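Long-range contacts in AT-less polyketide synthase (Streptomyces platensis subsp. rosaceus, PDB 4TKT), which probably catalyses decarboxylative Claisen condensation, as the sixth ketosynthase domain of the AT-less type I polyketide synthase that assembles isomigrastatin: residues 141-145 with 611-615; 466-471 with 605-609. All blocks are in the same frame, centred on the assembly; numbering follows the deposited sequence.

Contact 1 of 2, residues 141-145 with 611-615; sequences EYQLY and RYWYT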
ATOM      1  N   GLU A 141     -16.843  -4.844 -11.003  1.00 25.27           N
ATOM      2  CA  GLU A 141     -18.195  -4.307 -10.893  1.00 29.78           C
ATOM      3  C   GLU A 141     -18.500  -3.142 -11.832  1.00 30.42           C
ATOM      4  O   GLU A 141     -19.650  -2.969 -12.233  1.00 36.41           O
ATOM      5  CB  GLU A 141     -18.456  -3.865  -9.458  1.00 38.72           C
ATOM      6  CG  GLU A 141     -18.557  -5.006  -8.473  1.00 51.04           C
ATOM      7  CD  GLU A 141     -18.958  -4.532  -7.093  1.00 61.63           C
ATOM      8  OE1 GLU A 141     -18.355  -3.549  -6.600  1.00 56.02           O
ATOM      9  OE2 GLU A 141     -19.884  -5.134  -6.510  1.00 71.84           O
ATOM     10  N   TYR A 142     -17.486  -2.344 -12.162  1.00 26.16           N
ATOM     11  CA  TYR A 142     -17.665  -1.177 -13.031  1.00 26.07           C
ATOM     12  C   TYR A 142     -18.360  -1.594 -14.325  1.00 26.71           C
ATOM     13  O   TYR A 142     -19.273  -0.926 -14.809  1.00 27.49           O
ATOM     14  CB  TYR A 142     -16.312  -0.529 -13.326  1.00 25.60           C
ATOM     15  CG  TYR A 142     -16.375   0.929 -13.723  1.00 26.04           C
ATOM     16  CD1 TYR A 142     -17.014   1.863 -12.919  1.00 35.29           C
ATOM     17  CD2 TYR A 142     -15.767   1.376 -14.886  1.00 26.23           C
ATOM     18  CE1 TYR A 142     -17.062   3.198 -13.275  1.00 35.09           C
ATOM     19  CE2 TYR A 142     -15.809   2.708 -15.251  1.00 26.81           C
ATOM     20  CZ  TYR A 142     -16.456   3.616 -14.443  1.00 36.40           C
ATOM     21  OH  TYR A 142     -16.499   4.944 -14.803  1.00 36.49           O
ATOM     22  N   GLN A 143     -17.911  -2.725 -14.851  1.00 30.93           N
ATOM     23  CA  GLN A 143     -18.519  -3.424 -15.977  1.00 31.27           C
ATOM     24  C   GLN A 143     -20.056  -3.444 -15.968  1.00 34.34           C
ATOM     25  O   GLN A 143     -20.695  -3.297 -17.011  1.00 32.59           O
ATOM     26  CB  GLN A 143     -17.987  -4.855 -15.979  1.00 39.37           C
ATOM     27  CG  GLN A 143     -18.103  -5.603 -17.278  1.00 47.69           C
ATOM     28  CD  GLN A 143     -17.508  -6.987 -17.166  1.00 48.36           C
ATOM     29  OE1 GLN A 143     -17.180  -7.442 -16.069  1.00 26.91           O
ATOM     30  NE2 GLN A 143     -17.356  -7.665 -18.299  1.00 51.96           N
ATOM     31  N   LEU A 144     -20.640  -3.631 -14.787  1.00 28.02           N
ATOM     32  CA  LEU A 144     -22.087  -3.780 -14.651  1.00 34.51           C
ATOM     33  C   LEU A 144     -22.847  -2.520 -15.048  1.00 41.43           C
ATOM     34  O   LEU A 144     -23.970  -2.593 -15.548  1.00 30.70           O
ATOM     35  CB  LEU A 144     -22.442  -4.166 -13.215  1.00 28.68           C
ATOM     36  CG  LEU A 144     -21.831  -5.479 -12.728  1.00 28.21           C
ATOM     37  CD1 LEU A 144     -21.991  -5.623 -11.229  1.00 28.08           C
ATOM     38  CD2 LEU A 144     -22.475  -6.648 -13.448  1.00 42.80           C
ATOM     39  N   TYR A 145     -22.235  -1.364 -14.818  1.00 39.06           N
ATOM     40  CA  TYR A 145     -22.866  -0.096 -15.157  1.00 36.74           C
ATOM     41  C   TYR A 145     -23.108   0.004 -16.657  1.00 31.05           C
ATOM     42  O   TYR A 145     -24.173   0.443 -17.094  1.00 38.94           O
ATOM     43  CB  TYR A 145     -22.011   1.074 -14.669  1.00 29.63           C
ATOM     44  CG  TYR A 145     -22.184   1.366 -13.197  1.00 29.34           C
ATOM     45  CD1 TYR A 145     -23.450   1.523 -12.648  1.00 34.98           C
ATOM     46  CD2 TYR A 145     -21.090   1.464 -12.353  1.00 28.44           C
ATOM     47  CE1 TYR A 145     -23.620   1.784 -11.302  1.00 33.95           C
ATOM     48  CE2 TYR A 145     -21.250   1.724 -11.005  1.00 28.40           C
ATOM     49  CZ  TYR A 145     -22.516   1.882 -10.485  1.00 34.28           C
ATOM     50  OH  TYR A 145     -22.680   2.141  -9.145  1.00 38.20           O
ATOM     51  N   ARG A 611     -12.530  14.463 -12.180  1.00 28.99           N
ATOM     52  CA  ARG A 611     -13.436  13.327 -12.052  1.00 28.85           C
ATOM     53  C   ARG A 611     -13.753  12.653 -13.387  1.00 28.74           C
ATOM     54  O   ARG A 611     -14.072  13.319 -14.369  1.00 32.88           O
ATOM     55  CB  ARG A 611     -14.736  13.779 -11.379  1.00 32.91           C
ATOM     56  CG  ARG A 611     -14.541  14.344  -9.973  1.00 36.10           C
ATOM     57  CD  ARG A 611     -15.741  15.170  -9.518  1.00 52.71           C
ATOM     58  NE  ARG A 611     -16.978  14.394  -9.474  1.00 69.07           N
ATOM     59  CZ  ARG A 611     -17.477  13.839  -8.373  1.00 80.16           C
ATOM     60  NH1 ARG A 611     -16.843  13.970  -7.216  1.00 88.84           N
ATOM     61  NH2 ARG A 611     -18.611  13.151  -8.429  1.00 78.23           N
ATOM     62  N   TYR A 612     -13.670  11.324 -13.408  1.00 28.33           N
ATOM     63  CA  TYR A 612     -14.015  10.546 -14.593  1.00 28.28           C
ATOM     64  C   TYR A 612     -14.952   9.394 -14.243  1.00 34.78           C
ATOM     65  O   TYR A 612     -14.702   8.641 -13.303  1.00 34.97           O
ATOM     66  CB  TYR A 612     -12.755  10.009 -15.270  1.00 32.79           C
ATOM     67  CG  TYR A 612     -11.833  11.098 -15.753  1.00 35.54           C
ATOM     68  CD1 TYR A 612     -11.998  11.666 -17.010  1.00 36.98           C
ATOM     69  CD2 TYR A 612     -10.808  11.573 -14.948  1.00 32.47           C
ATOM     70  CE1 TYR A 612     -11.162  12.672 -17.454  1.00 36.34           C
ATOM     71  CE2 TYR A 612      -9.969  12.575 -15.381  1.00 28.17           C
ATOM     72  CZ  TYR A 612     -10.149  13.123 -16.633  1.00 37.38           C
ATOM     73  OH  TYR A 612      -9.312  14.123 -17.066  1.00 36.35           O
ATOM     74  N   TRP A 613     -16.030   9.263 -15.007  1.00 31.92           N
ATOM     75  CA  TRP A 613     -17.009   8.212 -14.771  1.00 28.49           C
ATOM     76  C   TRP A 613     -17.614   7.766 -16.102  1.00 33.11           C
ATOM     77  O   TRP A 613     -17.518   8.476 -17.100  1.00 33.37           O
ATOM     78  CB  TRP A 613     -18.091   8.705 -13.808  1.00 28.92           C
ATOM     79  CG  TRP A 613     -18.715   7.622 -12.975  1.00 35.02           C
ATOM     80  CD1 TRP A 613     -20.019   7.223 -12.995  1.00 29.20           C
ATOM     81  CD2 TRP A 613     -18.060   6.802 -11.997  1.00 32.60           C
ATOM     82  NE1 TRP A 613     -20.218   6.209 -12.090  1.00 28.99           N
ATOM     83  CE2 TRP A 613     -19.031   5.931 -11.465  1.00 28.48           C
ATOM     84  CE3 TRP A 613     -16.748   6.720 -11.522  1.00 27.93           C
ATOM     85  CZ2 TRP A 613     -18.731   4.991 -10.483  1.00 28.81           C
ATOM     86  CZ3 TRP A 613     -16.453   5.786 -10.547  1.00 27.69           C
ATOM     87  CH2 TRP A 613     -17.440   4.935 -10.038  1.00 27.83           C
ATOM     88  N   TYR A 614     -18.236   6.593 -16.116  1.00 30.74           N
ATOM     89  CA  TYR A 614     -18.717   5.996 -17.362  1.00 28.88           C
ATOM     90  C   TYR A 614     -19.845   6.801 -18.014  1.00 33.76           C
ATOM     91  O   TYR A 614     -20.150   6.613 -19.191  1.00 30.03           O
ATOM     92  CB  TYR A 614     -19.186   4.556 -17.113  1.00 28.65           C
ATOM     93  CG  TYR A 614     -20.565   4.468 -16.506  1.00 33.72           C
ATOM     94  CD1 TYR A 614     -20.763   4.688 -15.149  1.00 28.97           C
ATOM     95  CD2 TYR A 614     -21.673   4.168 -17.291  1.00 29.55           C
ATOM     96  CE1 TYR A 614     -22.025   4.616 -14.591  1.00 36.15           C
ATOM     97  CE2 TYR A 614     -22.935   4.093 -16.745  1.00 35.88           C
ATOM     98  CZ  TYR A 614     -23.108   4.318 -15.395  1.00 37.82           C
ATOM     99  OH  TYR A 614     -24.366   4.243 -14.847  1.00 41.05           O
ATOM    100  N   THR A 615     -20.463   7.697 -17.252  1.00 36.44           N
ATOM    101  CA  THR A 615     -21.580   8.479 -17.774  1.00 37.96           C
ATOM    102  C   THR A 615     -21.112   9.739 -18.493  1.00 40.40           C
ATOM    103  O   THR A 615     -21.921  10.468 -19.063  1.00 38.92           O
ATOM    104  CB  THR A 615     -22.561   8.879 -16.658  1.00 31.31           C
ATOM    105  OG1 THR A 615     -21.835   9.456 -15.568  1.00 30.98           O
ATOM    106  CG2 THR A 615     -23.311   7.665 -16.158  1.00 31.20           C
TER
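Tyr142 drives the edge of its ring against one face of the Trp613 indole, a T-shaped pair with planes at 74° and the centroid of the six-membered ring 4.9 Å from that of the tyrosine. CE1 of Tyr142 leads, over the indole face and 3.7 Å from CH2 of Trp613, with OH of Tyr142 beside it. The Tyr614 ring is covered on both faces: CG2 of its own neighbour Thr615 lies over one, and the CB of Tyr145 sits over the other. This second contact is a CH-pi interaction, with Tyr145 CB 3.6 Å from the centroid of the Tyr614 ring. The Tyr145 and Tyr614 rings themselves are almost parallel, at 11°, but slid so far apart that they barely overlap; CB and the near end of the Tyr145 ring, rather than the whole ring, meet this face. A looser apolar touch joins Tyr145 CE2 to Trp613 CZ2 at 4.2 Å. Tyr142 CG stands opposite its backbone N (chi1 -157°), which carries the ring from the helix toward the loop, where its hydroxyl reaches the edge of the Tyr614 ring and lies 2.7 Å from the backbone N of Tyr614. The hydroxyl of Tyr142 is hydrogen-bonded to Ser89 O, while Tyr145 OH bonds to Val217 O, so both phenols are tied at their far ends. A bound MES molecule, probably from the crystallisation liquor, lies about 3 Å from the Trp613 side chain. The contact thus lays the C-terminal tail, just past strand 610-611, against the first turn of helix 142-151 at the ketosynthase surface. Pro93 of helix 93-109 touches both Tyr142 and Trp613, and helix 85-89 packs on Tyr612 beside them.

Contact 2 of 2, residues 466-471 with 605-609; sequences AFDEER and YPFAR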
ATOM      1  N   ALA A 466       7.227  18.631 -12.032  1.00 43.12           N
ATOM      2  CA  ALA A 466       5.866  18.129 -12.184  1.00 40.40           C
ATOM      3  C   ALA A 466       5.365  18.353 -13.608  1.00 42.38           C
ATOM      4  O   ALA A 466       6.089  18.878 -14.452  1.00 40.50           O
ATOM      5  CB  ALA A 466       4.937  18.791 -11.181  1.00 35.28           C
ATOM      6  N   PHE A 467       4.120  17.961 -13.862  1.00 35.08           N
ATOM      7  CA  PHE A 467       3.558  17.975 -15.210  1.00 48.85           C
ATOM      8  C   PHE A 467       3.389  19.389 -15.757  1.00 50.00           C
ATOM      9  O   PHE A 467       3.726  19.657 -16.911  1.00 55.32           O
ATOM     10  CB  PHE A 467       2.213  17.247 -15.230  1.00 53.88           C
ATOM     11  CG  PHE A 467       1.758  16.846 -16.604  1.00 54.51           C
ATOM     12  CD1 PHE A 467       2.193  15.659 -17.173  1.00 49.65           C
ATOM     13  CD2 PHE A 467       0.885  17.650 -17.323  1.00 56.09           C
ATOM     14  CE1 PHE A 467       1.773  15.282 -18.437  1.00 49.07           C
ATOM     15  CE2 PHE A 467       0.460  17.280 -18.589  1.00 53.89           C
ATOM     16  CZ  PHE A 467       0.905  16.095 -19.145  1.00 51.87           C
ATOM     17  N   ASP A 468       2.853  20.284 -14.933  1.00 45.43           N
ATOM     18  CA  ASP A 468       2.717  21.687 -15.316  1.00 44.92           C
ATOM     19  C   ASP A 468       3.087  22.605 -14.157  1.00 40.15           C
ATOM     20  O   ASP A 468       3.512  22.137 -13.101  1.00 41.00           O
ATOM     21  CB  ASP A 468       1.295  21.988 -15.805  1.00 51.20           C
ATOM     22  CG  ASP A 468       0.221  21.554 -14.817  1.00 59.89           C
ATOM     23  OD1 ASP A 468       0.442  21.657 -13.591  1.00 60.01           O
ATOM     24  OD2 ASP A 468      -0.858  21.113 -15.273  1.00 63.97           O
ATOM     25  N   GLU A 469       2.917  23.907 -14.358  1.00 38.98           N
ATOM     26  CA  GLU A 469       3.304  24.894 -13.357  1.00 40.84           C
ATOM     27  C   GLU A 469       2.493  24.759 -12.073  1.00 41.68           C
ATOM     28  O   GLU A 469       3.041  24.858 -10.975  1.00 49.17           O
ATOM     29  CB  GLU A 469       3.161  26.310 -13.919  1.00 40.58           C
ATOM     30  CG  GLU A 469       3.393  27.405 -12.890  1.00 48.32           C
ATOM     31  CD  GLU A 469       3.428  28.789 -13.505  1.00 58.97           C
ATOM     32  OE1 GLU A 469       3.491  28.886 -14.748  1.00 66.14           O
ATOM     33  OE2 GLU A 469       3.397  29.780 -12.743  1.00 60.06           O
ATOM     34  N   GLU A 470       1.191  24.530 -12.214  1.00 41.91           N
ATOM     35  CA  GLU A 470       0.311  24.419 -11.055  1.00 42.04           C
ATOM     36  C   GLU A 470       0.697  23.239 -10.170  1.00 42.18           C
ATOM     37  O   GLU A 470       0.834  23.388  -8.956  1.00 45.74           O
ATOM     38  CB  GLU A 470      -1.148  24.279 -11.488  1.00 47.19           C
ATOM     39  CG  GLU A 470      -2.105  24.130 -10.314  1.00 61.15           C
ATOM     40  CD  GLU A 470      -3.433  23.522 -10.709  1.00 74.88           C
ATOM     41  OE1 GLU A 470      -3.665  23.332 -11.921  1.00 83.64           O
ATOM     42  OE2 GLU A 470      -4.245  23.229  -9.804  1.00 77.49           O
ATOM     43  N   ARG A 471       0.863  22.070 -10.783  1.00 40.93           N
ATOM     44  CA  ARG A 471       1.270  20.873 -10.054  1.00 42.61           C
ATOM     45  C   ARG A 471       2.627  21.076  -9.381  1.00 43.04           C
ATOM     46  O   ARG A 471       2.871  20.552  -8.293  1.00 40.20           O
ATOM     47  CB  ARG A 471       1.326  19.658 -10.986  1.00 46.68           C
ATOM     48  CG  ARG A 471      -0.014  19.209 -11.566  1.00 51.38           C
ATOM     49  CD  ARG A 471      -0.982  18.749 -10.487  1.00 46.08           C
ATOM     50  NE  ARG A 471      -1.861  19.829 -10.047  1.00 43.91           N
ATOM     51  CZ  ARG A 471      -2.526  19.830  -8.895  1.00 57.63           C
ATOM     52  NH1 ARG A 471      -2.409  18.810  -8.057  1.00 68.74           N
ATOM     53  NH2 ARG A 471      -3.303  20.856  -8.579  1.00 58.97           N
ATOM     54  N   TYR A 605       3.883  12.546  -5.684  1.00 39.29           N
ATOM     55  CA  TYR A 605       3.354  13.470  -6.683  1.00 34.72           C
ATOM     56  C   TYR A 605       1.898  13.827  -6.397  1.00 33.72           C
ATOM     57  O   TYR A 605       1.091  12.955  -6.080  1.00 41.31           O
ATOM     58  CB  TYR A 605       3.479  12.873  -8.088  1.00 29.96           C
ATOM     59  CG  TYR A 605       3.054  13.816  -9.192  1.00 37.42           C
ATOM     60  CD1 TYR A 605       1.734  13.871  -9.621  1.00 29.28           C
ATOM     61  CD2 TYR A 605       3.976  14.658  -9.804  1.00 36.60           C
ATOM     62  CE1 TYR A 605       1.346  14.734 -10.624  1.00 42.60           C
ATOM     63  CE2 TYR A 605       3.594  15.523 -10.810  1.00 29.96           C
ATOM     64  CZ  TYR A 605       2.279  15.558 -11.215  1.00 42.26           C
ATOM     65  OH  TYR A 605       1.890  16.419 -12.215  1.00 49.90           O
ATOM     66  N   PRO A 606       1.561  15.120  -6.511  1.00 33.36           N
ATOM     67  CA  PRO A 606       0.197  15.614  -6.303  1.00 31.27           C
ATOM     68  C   PRO A 606      -0.668  15.450  -7.551  1.00 37.93           C
ATOM     69  O   PRO A 606      -0.781  16.383  -8.349  1.00 40.12           O
ATOM     70  CB  PRO A 606       0.414  17.089  -5.978  1.00 30.11           C
ATOM     71  CG  PRO A 606       1.640  17.450  -6.761  1.00 30.26           C
ATOM     72  CD  PRO A 606       2.506  16.214  -6.798  1.00 30.26           C
ATOM     73  N   PHE A 607      -1.269  14.276  -7.712  1.00 38.73           N
ATOM     74  CA  PHE A 607      -2.055  13.982  -8.905  1.00 28.57           C
ATOM     75  C   PHE A 607      -3.213  14.956  -9.075  1.00 36.03           C
ATOM     76  O   PHE A 607      -3.822  15.392  -8.096  1.00 39.08           O
ATOM     77  CB  PHE A 607      -2.590  12.545  -8.860  1.00 28.27           C
ATOM     78  CG  PHE A 607      -1.516  11.497  -8.881  1.00 30.69           C
ATOM     79  CD1 PHE A 607      -0.758  11.287 -10.021  1.00 28.33           C
ATOM     80  CD2 PHE A 607      -1.267  10.718  -7.764  1.00 28.45           C
ATOM     81  CE1 PHE A 607       0.230  10.326 -10.042  1.00 28.86           C
ATOM     82  CE2 PHE A 607      -0.280   9.755  -7.779  1.00 28.62           C
ATOM     83  CZ  PHE A 607       0.470   9.557  -8.919  1.00 28.69           C
ATOM     84  N   ALA A 608      -3.495  15.305 -10.326  1.00 32.97           N
ATOM     85  CA  ALA A 608      -4.685  16.078 -10.656  1.00 32.15           C
ATOM     86  C   ALA A 608      -5.928  15.288 -10.249  1.00 30.94           C
ATOM     87  O   ALA A 608      -6.000  14.076 -10.466  1.00 34.89           O
ATOM     88  CB  ALA A 608      -4.712  16.409 -12.139  1.00 28.67           C
ATOM     89  N   ARG A 609      -6.900  15.973  -9.655  1.00 34.19           N
ATOM     90  CA  ARG A 609      -8.056  15.303  -9.065  1.00 33.73           C
ATOM     91  C   ARG A 609      -9.338  15.541  -9.853  1.00 33.97           C
ATOM     92  O   ARG A 609     -10.398  15.778  -9.274  1.00 41.48           O
ATOM     93  CB  ARG A 609      -8.245  15.762  -7.616  1.00 33.71           C
ATOM     94  CG  ARG A 609      -7.066  15.449  -6.705  1.00 35.63           C
ATOM     95  CD  ARG A 609      -7.140  16.220  -5.389  1.00 47.34           C
ATOM     96  NE  ARG A 609      -8.337  15.896  -4.615  1.00 61.74           N
ATOM     97  CZ  ARG A 609      -9.427  16.657  -4.565  1.00 71.15           C
ATOM     98  NH1 ARG A 609      -9.478  17.794  -5.244  1.00 76.68           N
ATOM     99  NH2 ARG A 609     -10.467  16.280  -3.832  1.00 70.97           N
TER
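The two backbones come nearest at Arg471 and Pro606, whose CA atoms are 6.5 Å apart, where the irregular 605-609 chain, making an inverse gamma turn centred on Pro606, passes the start of helix 469-482. Arg471 bridges them with a chain bent at chi2 and chi3 (-63° and 94°), which swings its guanidinium over to the turn. NH1 of Arg471 donates to Pro606 O at 2.9 Å in a nearly straight bond; the oxygen lies in the guanidinium plane, but the donor stands well above the carbonyl plane. On the same group, NH2 of Arg471 forms a salt bridge with Glu470 OE2 at 2.8 Å, so two partners at its edge limit its rotation. The Tyr605 side chain crosses that of Arg471 at about a right angle, its OH against Arg471 CG. Tyr605 OH accepts from Phe467 N at 3.2 Å. Tyr605 CE2 rests 3.6 Å from Ala466 CB. Asp468 is the helix N-cap, its OD1 taking the Arg471 N-H at 2.9 Å, a capping bond that holds the first turn of the helix, from which Arg471 extends. Ala466 ends strand 460-466 and pairs with Ala509 of strand 509-515, whereas Tyr605 and Phe607 lean on helix 93-109 through His103, Gln100 and Thr104, placing the tail between the linker domain and the ketosynthase.

In the fold
Contacts 1 and 2 lie about 24 Å apart, centre to centre, and are successive stations of one C-terminal tail: 605-609 leads through strand 610-611 directly into 611-615. Along the chain the order is 141-145, 466-471, 605-609, 611-615, so the pairing of contact 2 falls within the long span that contact 1 brackets. The tail first meets the RhiE-like linker region at strand 460-466 and helix 469-482, then runs on to helix 142-151 of the ketosynthase. Helix 93-109 of the ketosynthase is touched by the tail at both places. The tail thereby spans the linker region and the ketosynthase, touching both.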